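Local coordinates for protein glutathione S-transferase (PDB 4ISD) that binds glutathione and, as a glutathione S-transferase homologue, probably catalyses its conjugation to electrophilic substrates, at residues Asp15-Val26 against Ser203-Lys211. Sequence-based numbering, arbitrary orientation.
Sequences DYVSAFAMSAFV and SVQQWVKQK. With GSH (glutathione), chain F.
At the interface between the thioredoxin-like N-terminal domain and the all-helical C-terminal domain of this glutathione transferase, Tyr16, Phe25 and Trp207 form an aromatic cluster. Trp207 reaches out from helix 202-212 with CG anti to its own backbone N (chi1 169°), which carries the indole between the loop at Tyr16 and the first helix of the thioredoxin-like domain. Met22 lies over one indole face: its CG sits 3.8 Å from the centroid of the five-membered ring of Trp207, almost on the ring normal, while its SD makes an oblique Met-aromatic contact. The Met22 chain bends at its end, bringing CE to 3.4 Å from Val204 CG1. The opposite face of the indole receives Tyr16, whose CD2 is 3.6 Å from Trp207 CH2. The six-membered edge of Trp207 turns toward the face of Phe25 in an offset edge-to-face pair, with planes at 72°. Phe25 in turn enters as a knob among Ser203, Gln206, Trp207 and Gln210. Toward the C-terminal end of helix 202-212, Lys211 CA lies over the Tyr16 ring in a CH-pi contact.

A water accepts a weak bond from Trp207 NE1 and donates to Val17 O at 2.9 Å, a weak water link between the indole and the loop that leads to Ser18. One residue on, Ser18 caps helix 19-31, its OG accepting from Ala21 N at 2.9 Å and also from Phe20 N; Ser18 and Phe20 both line the glutathione pocket. The axes of segments 19-26 and 203-211 run at 125° to each other, 9.3 Å apart at closest approach. Neighbouring elements pack around the contact: Tyr16 and Phe25 rest on Ile37 of strand 36-40, Ala21 packs on Val12 of strand 8-13, and Met22 meets Leu175 of helix 168-177 and Trp199 of helix 189-199.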
# COMPACT_ATOMS: atom_id res chain seq x y z
N ASP A 15 -12.30 -10.90 16.44
CA ASP A 15 -12.30 -12.29 15.98
C ASP A 15 -10.93 -12.82 15.56
O ASP A 15 -10.80 -13.99 15.21
CB ASP A 15 -13.30 -12.49 14.84
CG ASP A 15 -14.73 -12.41 15.31
OD1 ASP A 15 -14.96 -12.63 16.52
OD2 ASP A 15 -15.61 -12.13 14.48
N TYR A 16 -9.93 -11.95 15.57
CA TYR A 16 -8.56 -12.32 15.21
C TYR A 16 -8.47 -12.97 13.83
O TYR A 16 -7.58 -13.78 13.56
CB TYR A 16 -7.96 -13.23 16.29
CG TYR A 16 -7.64 -12.50 17.58
CD1 TYR A 16 -8.63 -12.18 18.49
CD2 TYR A 16 -6.33 -12.12 17.88
CE1 TYR A 16 -8.34 -11.52 19.66
CE2 TYR A 16 -6.03 -11.45 19.05
CZ TYR A 16 -7.04 -11.15 19.94
OH TYR A 16 -6.75 -10.48 21.11
N VAL A 17 -9.41 -12.61 12.97
CA VAL A 17 -9.48 -13.19 11.64
C VAL A 17 -8.62 -12.43 10.62
O VAL A 17 -7.89 -13.06 9.86
CB VAL A 17 -10.94 -13.31 11.15
CG1 VAL A 17 -10.99 -13.81 9.72
CG2 VAL A 17 -11.73 -14.24 12.07
N SER A 18 -8.70 -11.10 10.63
CA SER A 18 -7.96 -10.26 9.67
C SER A 18 -6.53 -10.73 9.32
O SER A 18 -5.69 -10.93 10.19
CB SER A 18 -7.90 -8.82 10.16
OG SER A 18 -7.08 -8.03 9.30
N ALA A 19 -6.26 -10.87 8.02
CA ALA A 19 -4.93 -11.19 7.55
C ALA A 19 -3.98 -10.02 7.79
O ALA A 19 -2.76 -10.18 7.80
CB ALA A 19 -4.97 -11.50 6.08
N PHE A 20 -4.56 -8.84 7.96
CA PHE A 20 -3.76 -7.63 8.04
C PHE A 20 -3.44 -7.28 9.48
O PHE A 20 -2.38 -6.74 9.77
CB PHE A 20 -4.46 -6.49 7.31
CG PHE A 20 -4.76 -6.80 5.87
CD1 PHE A 20 -3.73 -7.14 5.00
CD2 PHE A 20 -6.07 -6.80 5.40
CE1 PHE A 20 -3.99 -7.45 3.67
CE2 PHE A 20 -6.35 -7.11 4.08
CZ PHE A 20 -5.31 -7.43 3.20
N ALA A 21 -4.37 -7.60 10.37
CA ALA A 21 -4.13 -7.48 11.79
C ALA A 21 -2.94 -8.38 12.12
O ALA A 21 -1.98 -7.97 12.78
CB ALA A 21 -5.35 -7.91 12.57
N MET A 22 -3.01 -9.61 11.63
CA MET A 22 -1.98 -10.60 11.89
C MET A 22 -0.62 -10.12 11.42
O MET A 22 0.41 -10.34 12.07
CB MET A 22 -2.35 -11.91 11.21
CG MET A 22 -1.31 -12.98 11.35
SD MET A 22 -1.92 -14.52 10.67
CE MET A 22 -0.37 -15.15 10.06
N SER A 23 -0.62 -9.44 10.28
CA SER A 23 0.61 -8.90 9.71
C SER A 23 1.32 -7.92 10.64
O SER A 23 2.53 -8.00 10.83
CB SER A 23 0.30 -8.21 8.39
OG SER A 23 1.51 -7.85 7.75
N ALA A 24 0.55 -6.99 11.23
CA ALA A 24 1.14 -5.99 12.12
C ALA A 24 1.63 -6.65 13.40
O ALA A 24 2.71 -6.34 13.92
CB ALA A 24 0.13 -4.86 12.43
N PHE A 25 0.81 -7.56 13.92
CA PHE A 25 1.16 -8.33 15.09
C PHE A 25 2.49 -9.04 14.83
O PHE A 25 3.34 -9.12 15.73
CB PHE A 25 0.05 -9.34 15.42
CG PHE A 25 0.35 -10.22 16.61
CD1 PHE A 25 1.26 -11.27 16.51
CD2 PHE A 25 -0.31 -10.02 17.82
CE1 PHE A 25 1.53 -12.10 17.61
CE2 PHE A 25 -0.05 -10.84 18.91
CZ PHE A 25 0.87 -11.89 18.81
N VAL A 26 2.67 -9.56 13.62
CA VAL A 26 3.89 -10.33 13.35
C VAL A 26 5.12 -9.43 13.35
O VAL A 26 6.19 -9.83 13.81
CB VAL A 26 3.79 -11.17 12.05
CG1 VAL A 26 5.17 -11.59 11.56
CG2 VAL A 26 2.89 -12.40 12.27
N SER A 203 6.40 -16.20 15.60
CA SER A 203 5.60 -14.95 15.64
C SER A 203 4.15 -15.16 15.19
O SER A 203 3.22 -14.72 15.88
CB SER A 203 6.25 -13.80 14.85
OG SER A 203 6.32 -14.11 13.46
N VAL A 204 3.97 -15.81 14.05
CA VAL A 204 2.62 -16.18 13.61
C VAL A 204 1.94 -17.10 14.64
O VAL A 204 0.77 -16.89 14.98
CB VAL A 204 2.62 -16.90 12.24
CG1 VAL A 204 1.24 -17.50 11.97
CG2 VAL A 204 3.03 -15.94 11.10
N GLN A 205 2.67 -18.10 15.13
CA GLN A 205 2.11 -19.04 16.11
C GLN A 205 1.63 -18.32 17.35
O GLN A 205 0.64 -18.71 17.97
CB GLN A 205 3.12 -20.13 16.49
CG GLN A 205 3.27 -21.23 15.44
CD GLN A 205 1.94 -21.88 15.06
OE1 GLN A 205 1.29 -22.52 15.89
NE2 GLN A 205 1.53 -21.69 13.80
N GLN A 206 2.35 -17.27 17.72
CA GLN A 206 1.94 -16.46 18.86
C GLN A 206 0.56 -15.91 18.58
O GLN A 206 -0.27 -15.81 19.50
CB GLN A 206 2.94 -15.32 19.09
CG GLN A 206 4.16 -15.71 19.87
CD GLN A 206 3.81 -16.12 21.27
OE1 GLN A 206 2.82 -15.63 21.83
NE2 GLN A 206 4.60 -17.02 21.85
N TRP A 207 0.31 -15.57 17.30
CA TRP A 207 -0.99 -15.04 16.86
C TRP A 207 -2.10 -16.07 16.95
O TRP A 207 -3.19 -15.76 17.44
CB TRP A 207 -0.92 -14.48 15.44
CG TRP A 207 -2.27 -14.18 14.84
CD1 TRP A 207 -3.02 -15.00 14.06
CD2 TRP A 207 -3.02 -12.95 14.97
NE1 TRP A 207 -4.19 -14.38 13.71
CE2 TRP A 207 -4.21 -13.12 14.25
CE3 TRP A 207 -2.78 -11.74 15.63
CZ2 TRP A 207 -5.18 -12.11 14.16
CZ3 TRP A 207 -3.75 -10.73 15.54
CH2 TRP A 207 -4.93 -10.93 14.81
N VAL A 208 -1.86 -17.30 16.48
CA VAL A 208 -2.91 -18.32 16.57
C VAL A 208 -3.15 -18.72 18.02
O VAL A 208 -4.26 -19.15 18.38
CB VAL A 208 -2.69 -19.57 15.65
CG1 VAL A 208 -1.57 -19.33 14.62
CG2 VAL A 208 -2.41 -20.79 16.46
N LYS A 209 -2.13 -18.53 18.86
CA LYS A 209 -2.24 -18.75 20.31
C LYS A 209 -3.04 -17.64 21.00
O LYS A 209 -3.85 -17.91 21.88
CB LYS A 209 -0.84 -18.87 20.94
CG LYS A 209 -0.74 -18.49 22.42
CD LYS A 209 -1.00 -19.68 23.34
CE LYS A 209 -0.42 -19.44 24.74
NZ LYS A 209 -1.41 -19.71 25.82
N GLN A 210 -2.80 -16.40 20.60
CA GLN A 210 -3.54 -15.29 21.19
C GLN A 210 -5.01 -15.37 20.76
O GLN A 210 -5.92 -15.15 21.57
CB GLN A 210 -2.94 -13.95 20.77
CG GLN A 210 -3.74 -12.75 21.20
CD GLN A 210 -3.08 -11.98 22.31
OE1 GLN A 210 -1.88 -12.15 22.57
NE2 GLN A 210 -3.84 -11.12 22.99
N LYS A 211 -5.21 -15.70 19.49
CA LYS A 211 -6.54 -15.91 18.93
C LYS A 211 -7.26 -17.01 19.68
O LYS A 211 -8.32 -16.78 20.27
CB LYS A 211 -6.45 -16.27 17.46
CG LYS A 211 -7.76 -16.81 16.90
CD LYS A 211 -7.67 -17.13 15.42
CE LYS A 211 -9.02 -17.61 14.89
NZ LYS A 211 -9.05 -17.66 13.40
N1 GSH F . -4.86 -2.15 3.49
CA1 GSH F . -5.40 -2.31 4.83
C1 GSH F . -4.35 -2.72 5.83
O11 GSH F . -3.32 -3.38 5.49
O12 GSH F . -4.50 -2.37 7.03
CB1 GSH F . -6.60 -3.21 4.87
CG1 GSH F . -7.20 -3.16 6.29
CD1 GSH F . -8.55 -3.91 6.30
OE1 GSH F . -9.07 -4.25 5.24
N2 GSH F . -9.20 -4.22 7.57
CA2 GSH F . -10.46 -4.92 7.64
C2 GSH F . -11.52 -4.04 8.23
O2 GSH F . -11.25 -3.23 9.09
CB2 GSH F . -10.35 -6.14 8.51
SG2 GSH F . -10.86 -7.56 7.58
N3 GSH F . -12.89 -4.15 7.80
CA3 GSH F . -13.86 -3.26 8.41
C3 GSH F . -14.30 -2.28 7.36
O31 GSH F . -13.55 -2.06 6.36
O32 GSH F . -15.41 -1.69 7.47
O HOH W 1 -5.72 -14.66 10.79